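Side-chain contacts in response regulator aspartate phosphatase H (Bacillus subtilis, PDB 3Q15), which dephosphorylates the sporulation phosphotransferase Spo0F and also acts on the competence regulator ComA, helping to separate competence from sporulation in time: residues A[96-99]-A[100-103]; A[191-195]-A[196-200]; A[296-299]-A[300-303]; A[354-357]-A[358-362]. All blocks are in the same frame, centred on the assembly; numbering follows the deposited sequence.

Interaction 1 of 4, residues A[96-99]-A[100-103]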
loop_
_atom_site.group_PDB
_atom_site.type_symbol
_atom_site.label_atom_id
_atom_site.label_comp_id
_atom_site.label_asym_id
_atom_site.label_seq_id
_atom_site.Cartn_x
_atom_site.Cartn_y
_atom_site.Cartn_z
ATOM N N THR A 96 27.462 7.842 0.823
ATOM C CA THR A 96 27.080 6.513 1.275
ATOM C C THR A 96 25.563 6.413 1.429
ATOM O O THR A 96 24.958 5.410 1.060
ATOM C CB THR A 96 27.786 6.157 2.599
ATOM O OG1 THR A 96 29.204 6.255 2.416
ATOM C CG2 THR A 96 27.438 4.745 3.038
ATOM N N GLY A 97 24.954 7.465 1.967
ATOM C CA GLY A 97 23.514 7.509 2.138
ATOM C C GLY A 97 22.759 7.497 0.819
ATOM O O GLY A 97 21.747 6.813 0.683
ATOM N N LEU A 98 23.249 8.256 -0.155
ATOM C CA LEU A 98 22.602 8.318 -1.460
ATOM C C LEU A 98 22.724 6.991 -2.201
ATOM O O LEU A 98 21.755 6.512 -2.795
ATOM C CB LEU A 98 23.184 9.456 -2.297
ATOM C CG LEU A 98 22.421 9.809 -3.575
ATOM C CD1 LEU A 98 20.916 9.822 -3.328
ATOM C CD2 LEU A 98 22.894 11.150 -4.119
ATOM N N LEU A 99 23.915 6.397 -2.160
ATOM C CA LEU A 99 24.135 5.092 -2.781
ATOM C C LEU A 99 23.173 4.060 -2.213
ATOM O O LEU A 99 22.563 3.291 -2.955
ATOM C CB LEU A 99 25.576 4.617 -2.572
ATOM C CG LEU A 99 26.676 5.391 -3.294
ATOM C CD1 LEU A 99 28.027 4.771 -2.978
ATOM C CD2 LEU A 99 26.423 5.409 -4.792
ATOM N N LYS A 100 23.047 4.045 -0.891
ATOM C CA LYS A 100 22.146 3.123 -0.227
ATOM C C LYS A 100 20.725 3.320 -0.741
ATOM O O LYS A 100 20.006 2.353 -0.985
ATOM C CB LYS A 100 22.195 3.322 1.288
ATOM C CG LYS A 100 21.353 2.330 2.069
ATOM C CD LYS A 100 21.585 2.472 3.564
ATOM C CE LYS A 100 20.929 1.336 4.336
ATOM N NZ LYS A 100 21.152 1.460 5.804
ATOM N N TYR A 101 20.330 4.578 -0.910
ATOM C CA TYR A 101 18.986 4.905 -1.372
ATOM C C TYR A 101 18.738 4.362 -2.772
ATOM O O TYR A 101 17.696 3.764 -3.045
ATOM C CB TYR A 101 18.762 6.420 -1.361
ATOM C CG TYR A 101 17.555 6.852 -2.167
ATOM C CD1 TYR A 101 17.700 7.395 -3.436
ATOM C CD2 TYR A 101 16.270 6.698 -1.664
ATOM C CE1 TYR A 101 16.600 7.786 -4.176
ATOM C CE2 TYR A 101 15.166 7.082 -2.397
ATOM C CZ TYR A 101 15.334 7.627 -3.651
ATOM O OH TYR A 101 14.227 8.013 -4.378
ATOM N N TYR A 102 19.704 4.570 -3.655
ATOM C CA TYR A 102 19.596 4.095 -5.027
ATOM C C TYR A 102 19.565 2.569 -5.116
ATOM O O TYR A 102 18.761 2.005 -5.857
ATOM C CB TYR A 102 20.741 4.653 -5.871
ATOM C CG TYR A 102 20.488 6.055 -6.384
ATOM C CD1 TYR A 102 21.507 6.999 -6.409
ATOM C CD2 TYR A 102 19.235 6.430 -6.855
ATOM C CE1 TYR A 102 21.286 8.278 -6.879
ATOM C CE2 TYR A 102 19.002 7.710 -7.330
ATOM C CZ TYR A 102 20.037 8.629 -7.338
ATOM O OH TYR A 102 19.830 9.904 -7.804
ATOM N N SER A 103 20.440 1.905 -4.365
ATOM C CA SER A 103 20.520 0.451 -4.427
ATOM C C SER A 103 19.173 -0.172 -4.074
ATOM O O SER A 103 18.741 -1.128 -4.709
ATOM C CB SER A 103 21.620 -0.090 -3.503
ATOM O OG SER A 103 21.312 0.155 -2.138
#
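Leu-98 lies alongside the ring of Tyr-102 one helical turn later, the two side chains pointing the same way, with Leu-98 CG 3.8 Å from Tyr-102 CE1. The leucine sets CG anti to its nitrogen (chi1 -169°), beside its own carbonyl carbon and thus on the side of the following turn. Its CD1 branch spans both tyrosines, lying 4.0 Å from Tyr-101 CD1, where leucine and ring cross obliquely. Beneath this packing Tyr-102 N donates to Leu-98 O at 3.0 Å with an N-H...O angle of 162°, so the same pair is joined through both backbone and side chain.

Leu-99 behaves differently. Its carbonyl takes the amide of Ser-103 (O to N 2.9 Å), while its side chain turns from the other segment to pack on Leu-57, which Leu-98 also touches.

Lys-100 meets the preceding turn through its root: N donates to Thr-96 O at 3.1 Å, and CB rests 3.5 Å from that same Thr-96 O. Beyond CB the extended chain leads away from the preceding turn, its ammonium making a long, weak ion pair with Glu-130. Lys-100 O, in turn, accepts a bond from Ser-103 OG at 2.8 Å.

Leu-98 also packs on the backbone of a different protein in the assembly, and Tyr-101 reaches Phe-143 of helix 137-153. These i to i+3 and i to i+4 contacts are those of a regular alpha helix, here helix 93-113, packed against helix 49-67 of the N-terminal three-helix bundle where it leads into the predicted first TPR repeat.

Interaction 2 of 4, residues A[191-195]-A[196-200]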
loop_
_atom_site.group_PDB
_atom_site.type_symbol
_atom_site.label_atom_id
_atom_site.label_comp_id
_atom_site.label_asym_id
_atom_site.label_seq_id
_atom_site.Cartn_x
_atom_site.Cartn_y
_atom_site.Cartn_z
ATOM N N ASN A 191 -6.227 7.340 -10.984
ATOM C CA ASN A 191 -6.559 6.624 -9.758
ATOM C C ASN A 191 -8.055 6.647 -9.467
ATOM O O ASN A 191 -8.655 5.622 -9.136
ATOM C CB ASN A 191 -5.767 7.179 -8.569
ATOM C CG ASN A 191 -4.307 6.765 -8.601
ATOM O OD1 ASN A 191 -3.926 5.852 -9.337
ATOM N ND2 ASN A 191 -3.481 7.430 -7.798
ATOM N N TYR A 192 -8.654 7.826 -9.590
ATOM C CA TYR A 192 -10.096 7.952 -9.435
ATOM C C TYR A 192 -10.835 7.067 -10.426
ATOM O O TYR A 192 -11.842 6.455 -10.081
ATOM C CB TYR A 192 -10.537 9.406 -9.591
ATOM C CG TYR A 192 -10.384 10.213 -8.327
ATOM C CD1 TYR A 192 -11.031 9.829 -7.160
ATOM C CD2 TYR A 192 -9.608 11.364 -8.299
ATOM C CE1 TYR A 192 -10.908 10.561 -6.002
ATOM C CE2 TYR A 192 -9.477 12.107 -7.141
ATOM C CZ TYR A 192 -10.129 11.699 -5.994
ATOM O OH TYR A 192 -10.008 12.422 -4.831
ATOM N N ASP A 193 -10.325 7.006 -11.654
ATOM C CA ASP A 193 -10.909 6.162 -12.688
ATOM C C ASP A 193 -11.000 4.703 -12.234
ATOM O O ASP A 193 -11.976 4.019 -12.541
ATOM C CB ASP A 193 -10.112 6.266 -13.992
ATOM C CG ASP A 193 -10.301 7.602 -14.691
ATOM O OD1 ASP A 193 -11.216 8.364 -14.310
ATOM O OD2 ASP A 193 -9.538 7.885 -15.638
ATOM N N ASP A 194 -9.995 4.241 -11.490
ATOM C CA ASP A 194 -9.981 2.867 -10.983
ATOM C C ASP A 194 -11.203 2.559 -10.124
ATOM O O ASP A 194 -11.635 1.412 -10.037
ATOM C CB ASP A 194 -8.705 2.585 -10.182
ATOM C CG ASP A 194 -7.521 2.238 -11.065
ATOM O OD1 ASP A 194 -7.719 2.008 -12.275
ATOM O OD2 ASP A 194 -6.390 2.183 -10.538
ATOM N N PHE A 195 -11.758 3.586 -9.491
ATOM C CA PHE A 195 -12.945 3.406 -8.663
ATOM C C PHE A 195 -14.199 3.862 -9.399
ATOM O O PHE A 195 -15.267 4.003 -8.799
ATOM C CB PHE A 195 -12.803 4.169 -7.345
ATOM C CG PHE A 195 -11.630 3.732 -6.518
ATOM C CD1 PHE A 195 -11.679 2.549 -5.798
ATOM C CD2 PHE A 195 -10.480 4.501 -6.460
ATOM C CE1 PHE A 195 -10.598 2.137 -5.032
ATOM C CE2 PHE A 195 -9.402 4.095 -5.700
ATOM C CZ PHE A 195 -9.460 2.911 -4.986
ATOM N N LYS A 196 -14.055 4.093 -10.702
ATOM C CA LYS A 196 -15.163 4.529 -11.555
ATOM C C LYS A 196 -15.712 5.890 -11.142
ATOM O O LYS A 196 -16.870 6.200 -11.408
ATOM C CB LYS A 196 -16.299 3.501 -11.550
ATOM C CG LYS A 196 -15.853 2.062 -11.746
ATOM C CD LYS A 196 -15.129 1.877 -13.063
ATOM C CE LYS A 196 -14.729 0.422 -13.249
ATOM N NZ LYS A 196 -14.011 0.193 -14.530
ATOM N N HIS A 197 -14.886 6.700 -10.485
ATOM C CA HIS A 197 -15.305 8.041 -10.104
ATOM C C HIS A 197 -14.780 9.076 -11.087
ATOM O O HIS A 197 -13.980 9.941 -10.734
ATOM C CB HIS A 197 -14.850 8.371 -8.686
ATOM C CG HIS A 197 -15.786 7.881 -7.627
ATOM N ND1 HIS A 197 -15.472 6.845 -6.778
ATOM C CD2 HIS A 197 -17.031 8.286 -7.285
ATOM C CE1 HIS A 197 -16.483 6.633 -5.953
ATOM N NE2 HIS A 197 -17.441 7.495 -6.239
ATOM N N TYR A 198 -15.241 8.976 -12.326
ATOM C CA TYR A 198 -14.797 9.874 -13.381
ATOM C C TYR A 198 -15.095 11.331 -13.039
ATOM O O TYR A 198 -14.335 12.229 -13.397
ATOM C CB TYR A 198 -15.454 9.487 -14.706
ATOM C CG TYR A 198 -15.460 7.996 -14.949
ATOM C CD1 TYR A 198 -14.290 7.321 -15.274
ATOM C CD2 TYR A 198 -16.636 7.258 -14.848
ATOM C CE1 TYR A 198 -14.291 5.952 -15.494
ATOM C CE2 TYR A 198 -16.645 5.887 -15.067
ATOM C CZ TYR A 198 -15.471 5.243 -15.389
ATOM O OH TYR A 198 -15.473 3.885 -15.606
ATOM N N ASP A 199 -16.199 11.564 -12.338
ATOM C CA ASP A 199 -16.555 12.918 -11.935
ATOM C C ASP A 199 -15.513 13.513 -10.983
ATOM O O ASP A 199 -15.295 14.721 -10.974
ATOM C CB ASP A 199 -17.957 12.955 -11.315
ATOM C CG ASP A 199 -18.093 12.034 -10.118
ATOM O OD1 ASP A 199 -18.722 12.445 -9.118
ATOM O OD2 ASP A 199 -17.576 10.898 -10.173
ATOM N N LYS A 200 -14.860 12.665 -10.193
ATOM C CA LYS A 200 -13.813 13.141 -9.293
ATOM C C LYS A 200 -12.519 13.402 -10.050
ATOM O O LYS A 200 -11.745 14.283 -9.684
ATOM C CB LYS A 200 -13.577 12.152 -8.153
ATOM C CG LYS A 200 -14.714 12.103 -7.152
ATOM C CD LYS A 200 -14.492 11.013 -6.121
ATOM C CE LYS A 200 -15.668 10.916 -5.162
ATOM N NZ LYS A 200 -15.456 9.829 -4.171
#
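A Schellman motif ends helix 178-194: His-197 N donates to Tyr-192 O (3.1 Å) and Lys-196 N to Asp-193 O (2.8 Å), with Lys-196 as the C-prime residue at a positive phi of 63°. Tyr-192 O also accepts Phe-195 N, the two donors arriving from opposite faces of its carbonyl plane. His-197 then occupies the N-cap of helix 198-214, so one tight turn joins both helices of the predicted third TPR repeat.

Across the turn Lys-200 lays its chain over one face of the Tyr-192 ring at about a right angle. CB stands 3.7 Å from the ring centroid, 14° off the normal, a CH-pi contact, and Lys-200 CD sits 3.6 Å from Tyr-192 CE1. At the other flank Asp-193 OD1 meets the edge of the Tyr-198 ring, 3.4 Å from CD1, while OD2 makes a salt bridge to Arg-234.

The polar ends continue into the dimer: Tyr-192 OH bonds Tyr-378 OXT and Lys-200 NZ bonds Tyr-376 O, both of the second subunit. The lysine thus divides its work, its methylenes covering an aromatic face and its ammonium binding a neighbouring chain's C-terminal tail.

Interaction 3 of 4, residues A[296-299]-A[300-303]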
loop_
_atom_site.group_PDB
_atom_site.type_symbol
_atom_site.label_atom_id
_atom_site.label_comp_id
_atom_site.label_asym_id
_atom_site.label_seq_id
_atom_site.Cartn_x
_atom_site.Cartn_y
_atom_site.Cartn_z
ATOM N N HIS A 296 3.936 0.048 -31.317
ATOM C CA HIS A 296 3.951 -1.017 -30.323
ATOM C C HIS A 296 2.568 -1.191 -29.703
ATOM O O HIS A 296 2.371 -2.029 -28.826
ATOM C CB HIS A 296 4.977 -0.716 -29.228
ATOM C CG HIS A 296 6.386 -0.631 -29.728
ATOM N ND1 HIS A 296 7.164 -1.746 -29.952
ATOM C CD2 HIS A 296 7.159 0.436 -30.043
ATOM C CE1 HIS A 296 8.354 -1.371 -30.387
ATOM N NE2 HIS A 296 8.377 -0.051 -30.450
ATOM N N LYS A 297 1.613 -0.388 -30.159
ATOM C CA LYS A 297 0.257 -0.454 -29.630
ATOM C C LYS A 297 -0.618 -1.404 -30.438
ATOM O O LYS A 297 -0.208 -1.916 -31.481
ATOM C CB LYS A 297 -0.373 0.939 -29.589
ATOM C CG LYS A 297 0.098 1.804 -28.431
ATOM C CD LYS A 297 -0.294 1.196 -27.091
ATOM C CE LYS A 297 0.133 2.083 -25.929
ATOM N NZ LYS A 297 -0.572 3.398 -25.926
ATOM N N PHE A 298 -1.831 -1.633 -29.949
ATOM C CA PHE A 298 -2.758 -2.530 -30.618
ATOM C C PHE A 298 -4.010 -1.800 -31.111
ATOM O O PHE A 298 -5.050 -2.420 -31.324
ATOM C CB PHE A 298 -3.131 -3.694 -29.695
ATOM C CG PHE A 298 -1.968 -4.582 -29.337
ATOM C CD1 PHE A 298 -1.657 -5.688 -30.113
ATOM C CD2 PHE A 298 -1.185 -4.306 -28.229
ATOM C CE1 PHE A 298 -0.589 -6.506 -29.787
ATOM C CE2 PHE A 298 -0.114 -5.119 -27.899
ATOM C CZ PHE A 298 0.184 -6.222 -28.679
ATOM N N TYR A 299 -3.908 -0.488 -31.301
ATOM C CA TYR A 299 -5.041 0.283 -31.808
ATOM C C TYR A 299 -5.542 -0.276 -33.135
ATOM O O TYR A 299 -6.715 -0.129 -33.481
ATOM C CB TYR A 299 -4.699 1.775 -31.919
ATOM C CG TYR A 299 -4.585 2.450 -30.571
ATOM C CD1 TYR A 299 -5.719 2.761 -29.832
ATOM C CD2 TYR A 299 -3.344 2.752 -30.026
ATOM C CE1 TYR A 299 -5.621 3.363 -28.590
ATOM C CE2 TYR A 299 -3.239 3.355 -28.785
ATOM C CZ TYR A 299 -4.380 3.658 -28.073
ATOM O OH TYR A 299 -4.280 4.258 -26.839
ATOM N N LYS A 300 -4.654 -0.936 -33.870
ATOM C CA LYS A 300 -5.038 -1.585 -35.111
ATOM C C LYS A 300 -6.110 -2.638 -34.850
ATOM O O LYS A 300 -7.089 -2.739 -35.590
ATOM C CB LYS A 300 -3.822 -2.224 -35.786
ATOM C CG LYS A 300 -4.065 -2.622 -37.238
ATOM C CD LYS A 300 -2.777 -3.023 -37.944
ATOM C CE LYS A 300 -2.305 -4.389 -37.487
ATOM N NZ LYS A 300 -3.278 -5.452 -37.854
ATOM N N GLU A 301 -5.918 -3.422 -33.793
ATOM C CA GLU A 301 -6.850 -4.494 -33.455
ATOM C C GLU A 301 -8.132 -3.955 -32.825
ATOM O O GLU A 301 -9.212 -4.519 -33.008
ATOM C CB GLU A 301 -6.190 -5.514 -32.525
ATOM C CG GLU A 301 -5.314 -6.541 -33.236
ATOM C CD GLU A 301 -3.979 -5.976 -33.688
ATOM O OE1 GLU A 301 -3.296 -6.643 -34.496
ATOM O OE2 GLU A 301 -3.605 -4.874 -33.231
ATOM N N LEU A 302 -8.006 -2.864 -32.079
ATOM C CA LEU A 302 -9.170 -2.190 -31.512
ATOM C C LEU A 302 -10.019 -1.552 -32.615
ATOM O O LEU A 302 -11.247 -1.593 -32.569
ATOM C CB LEU A 302 -8.749 -1.131 -30.487
ATOM C CG LEU A 302 -8.275 -1.570 -29.097
ATOM C CD1 LEU A 302 -9.212 -2.613 -28.507
ATOM C CD2 LEU A 302 -6.858 -2.097 -29.152
ATOM N N PHE A 303 -9.360 -0.962 -33.607
ATOM C CA PHE A 303 -10.080 -0.386 -34.735
ATOM C C PHE A 303 -10.831 -1.474 -35.477
ATOM O O PHE A 303 -12.007 -1.316 -35.799
ATOM C CB PHE A 303 -9.135 0.336 -35.693
ATOM C CG PHE A 303 -8.873 1.768 -35.323
ATOM C CD1 PHE A 303 -9.905 2.696 -35.310
ATOM C CD2 PHE A 303 -7.595 2.193 -35.006
ATOM C CE1 PHE A 303 -9.667 4.021 -34.976
ATOM C CE2 PHE A 303 -7.349 3.518 -34.671
ATOM C CZ PHE A 303 -8.387 4.434 -34.655
#
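Tyr-299 and Phe-303 meet one turn apart at the start of helix 299-310, where Phe-303 N donates to Tyr-299 O at 2.8 Å. Phe-303 places CG beside its backbone nitrogen (chi1 -87°), which leans the ring back over the preceding turn: its CG comes 3.4 Å from Tyr-299 O, and CE2 ends 4.2 Å from Tyr-299 CB. The ring also packs on Leu-264 and Ile-291, so an alanine here would probably open a gap between these two and leave the tyrosine's carbonyl side without its apolar cover.

Phe-298 fills the N-cap position with a side chain that carries no polar atom. Its ring packs on Tyr-325 and Tyr-334. Glu-301 approaches that ring obliquely from the helix. A bend at chi2 (75°) folds its chain back, bringing OE2 to the ring edge, 3.8 Å from Phe-298 CD1, with carboxylate and ring planes 65° apart. The other oxygen faces Lys-300, whose chain curls at its last two torsions until NZ stands 3.6 Å from Glu-301 OE1 in a salt bridge.

Glu-301 is buried, and its side chain also touches Leu-322, Tyr-325 and Phe-326. An oxygen at an aromatic edge meets the ring's positively polarised hydrogens, and a carboxylate in the first turn lies near the positive end of the helix dipole. The lysine and the helix start would probably favour the charged form, whereas the Phe-298 carbonyl, a second acceptor close to OE2 though less surely placed, would tend to oppose it.

Interaction 4 of 4, residues A[354-357]-A[358-362]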
loop_
_atom_site.group_PDB
_atom_site.type_symbol
_atom_site.label_atom_id
_atom_site.label_comp_id
_atom_site.label_asym_id
_atom_site.label_seq_id
_atom_site.Cartn_x
_atom_site.Cartn_y
_atom_site.Cartn_z
ATOM N N GLN A 354 -25.926 -14.986 -27.854
ATOM C CA GLN A 354 -24.651 -14.378 -28.201
ATOM C C GLN A 354 -24.178 -13.469 -27.066
ATOM O O GLN A 354 -23.008 -13.485 -26.691
ATOM C CB GLN A 354 -24.764 -13.586 -29.506
ATOM C CG GLN A 354 -24.975 -14.444 -30.750
ATOM C CD GLN A 354 -26.443 -14.645 -31.100
ATOM O OE1 GLN A 354 -27.301 -14.734 -30.220
ATOM N NE2 GLN A 354 -26.736 -14.713 -32.394
ATOM N N ALA A 355 -25.103 -12.687 -26.520
ATOM C CA ALA A 355 -24.794 -11.784 -25.422
ATOM C C ALA A 355 -24.208 -12.544 -24.239
ATOM O O ALA A 355 -23.121 -12.222 -23.766
ATOM C CB ALA A 355 -26.031 -11.017 -25.000
ATOM N N ALA A 356 -24.932 -13.551 -23.765
ATOM C CA ALA A 356 -24.480 -14.356 -22.635
ATOM C C ALA A 356 -23.074 -14.904 -22.870
ATOM O O ALA A 356 -22.238 -14.901 -21.965
ATOM C CB ALA A 356 -25.461 -15.489 -22.360
ATOM N N ALA A 357 -22.817 -15.372 -24.088
ATOM C CA ALA A 357 -21.495 -15.883 -24.439
ATOM C C ALA A 357 -20.397 -14.847 -24.185
ATOM O O ALA A 357 -19.339 -15.169 -23.644
ATOM C CB ALA A 357 -21.468 -16.346 -25.891
ATOM N N PHE A 358 -20.654 -13.603 -24.576
ATOM C CA PHE A 358 -19.671 -12.546 -24.386
ATOM C C PHE A 358 -19.558 -12.125 -22.929
ATOM O O PHE A 358 -18.473 -11.798 -22.464
ATOM C CB PHE A 358 -19.953 -11.355 -25.302
ATOM C CG PHE A 358 -19.570 -11.603 -26.730
ATOM C CD1 PHE A 358 -20.525 -11.937 -27.668
ATOM C CD2 PHE A 358 -18.245 -11.535 -27.123
ATOM C CE1 PHE A 358 -20.169 -12.182 -28.978
ATOM C CE2 PHE A 358 -17.882 -11.779 -28.431
ATOM C CZ PHE A 358 -18.845 -12.104 -29.359
ATOM N N TYR A 359 -20.673 -12.150 -22.206
ATOM C CA TYR A 359 -20.648 -11.862 -20.777
ATOM C C TYR A 359 -19.744 -12.856 -20.043
ATOM O O TYR A 359 -19.030 -12.486 -19.112
ATOM C CB TYR A 359 -22.061 -11.896 -20.188
ATOM C CG TYR A 359 -22.877 -10.640 -20.422
ATOM C CD1 TYR A 359 -22.309 -9.385 -20.269
ATOM C CD2 TYR A 359 -24.214 -10.713 -20.797
ATOM C CE1 TYR A 359 -23.044 -8.239 -20.477
ATOM C CE2 TYR A 359 -24.960 -9.566 -21.011
ATOM C CZ TYR A 359 -24.368 -8.334 -20.849
ATOM O OH TYR A 359 -25.101 -7.186 -21.058
ATOM N N ARG A 360 -19.772 -14.117 -20.467
ATOM C CA ARG A 360 -18.904 -15.129 -19.872
ATOM C C ARG A 360 -17.432 -14.851 -20.180
ATOM O O ARG A 360 -16.557 -15.095 -19.348
ATOM C CB ARG A 360 -19.289 -16.539 -20.338
ATOM C CG ARG A 360 -20.635 -17.036 -19.816
ATOM C CD ARG A 360 -20.811 -18.557 -20.002
ATOM N NE ARG A 360 -20.665 -18.983 -21.393
ATOM C CZ ARG A 360 -21.642 -18.945 -22.296
ATOM N NH1 ARG A 360 -22.843 -18.501 -21.956
ATOM N NH2 ARG A 360 -21.420 -19.348 -23.542
ATOM N N LYS A 361 -17.165 -14.348 -21.381
ATOM C CA LYS A 361 -15.814 -13.968 -21.764
ATOM C C LYS A 361 -15.348 -12.785 -20.918
ATOM O O LYS A 361 -14.169 -12.674 -20.573
ATOM C CB LYS A 361 -15.749 -13.600 -23.248
ATOM C CG LYS A 361 -16.159 -14.710 -24.206
ATOM C CD LYS A 361 -15.932 -14.293 -25.652
ATOM C CE LYS A 361 -16.668 -15.206 -26.622
ATOM N NZ LYS A 361 -16.239 -16.629 -26.499
ATOM N N VAL A 362 -16.287 -11.903 -20.590
ATOM C CA VAL A 362 -15.992 -10.747 -19.756
ATOM C C VAL A 362 -15.556 -11.192 -18.372
ATOM O O VAL A 362 -14.486 -10.812 -17.901
ATOM C CB VAL A 362 -17.212 -9.830 -19.598
ATOM C CG1 VAL A 362 -16.912 -8.740 -18.572
ATOM C CG2 VAL A 362 -17.609 -9.224 -20.943
HETATM O O HOH W 1 -17.768 -17.543 -24.093
#
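Arg-360 folds its guanidinium over the backbone of the preceding turn, one face covering Ala-357 CA, which lies 3.7 Å from Arg-360 CZ. The bend responsible is at chi3 (-57°), which doubles the chain back along the helix. Arg-360 NH2 then lies 3.8 Å from Ala-357 CB, while NH1 passes 4.0 Å from Ala-356 CB on its way to a salt bridge with Glu-347 of the second subunit.

The ring of Phe-358 lies by the Gln-354 carbonyl: Phe-358 N donates to Gln-354 O at 3.2 Å, and ring atom CD1 comes to 3.1 Å from the same oxygen. Helix 352-372, which carries all these residues, packs on helix 332-348 in the predicted sixth TPR repeat. Phe-358 packs on Ala-342 and Tyr-359 on Ala-343 of helix 332-348, while Phe-358 also reaches Ile-319 and Leu-323 of helix 316-328. A serine in its place would probably open a gap against Ile-319 and Leu-323 and leave the Gln-354 carbonyl without its ring neighbour.

Tyr-359 CE2 rests 4.4 Å from Ala-355 CB. Its OH bonds Glu-347 of its own chain, and its ring meets Tyr-359 of the second subunit, placing this stretch at the dimer interface. On the outer side Lys-361 bends at its last torsion, and a water donates to Ala-357 O at 2.9 Å while accepting from Lys-361 NZ at 3.0 Å.

The four contacts follow one another along an all-helical chain, each confined to a few consecutive residues. Interaction 1 lies on helix 93-113, next to the N-terminal bundle; its centre is about 36 Å from that of interaction 2 and about 52 Å from that of interaction 4. Interaction 2 forms the turn between helices 178-194 and 198-214, interaction 3 starts helix 299-310, and interaction 4 lies on helix 352-372. The centres of the last three stand about 22 to 26 Å apart, and none of the contacts touches another. Interactions 2 and 4 both reach the second subunit, whereas interaction 1 meets a different protein, consistent with the two partners meeting different parts of the chain, at least among these contacts.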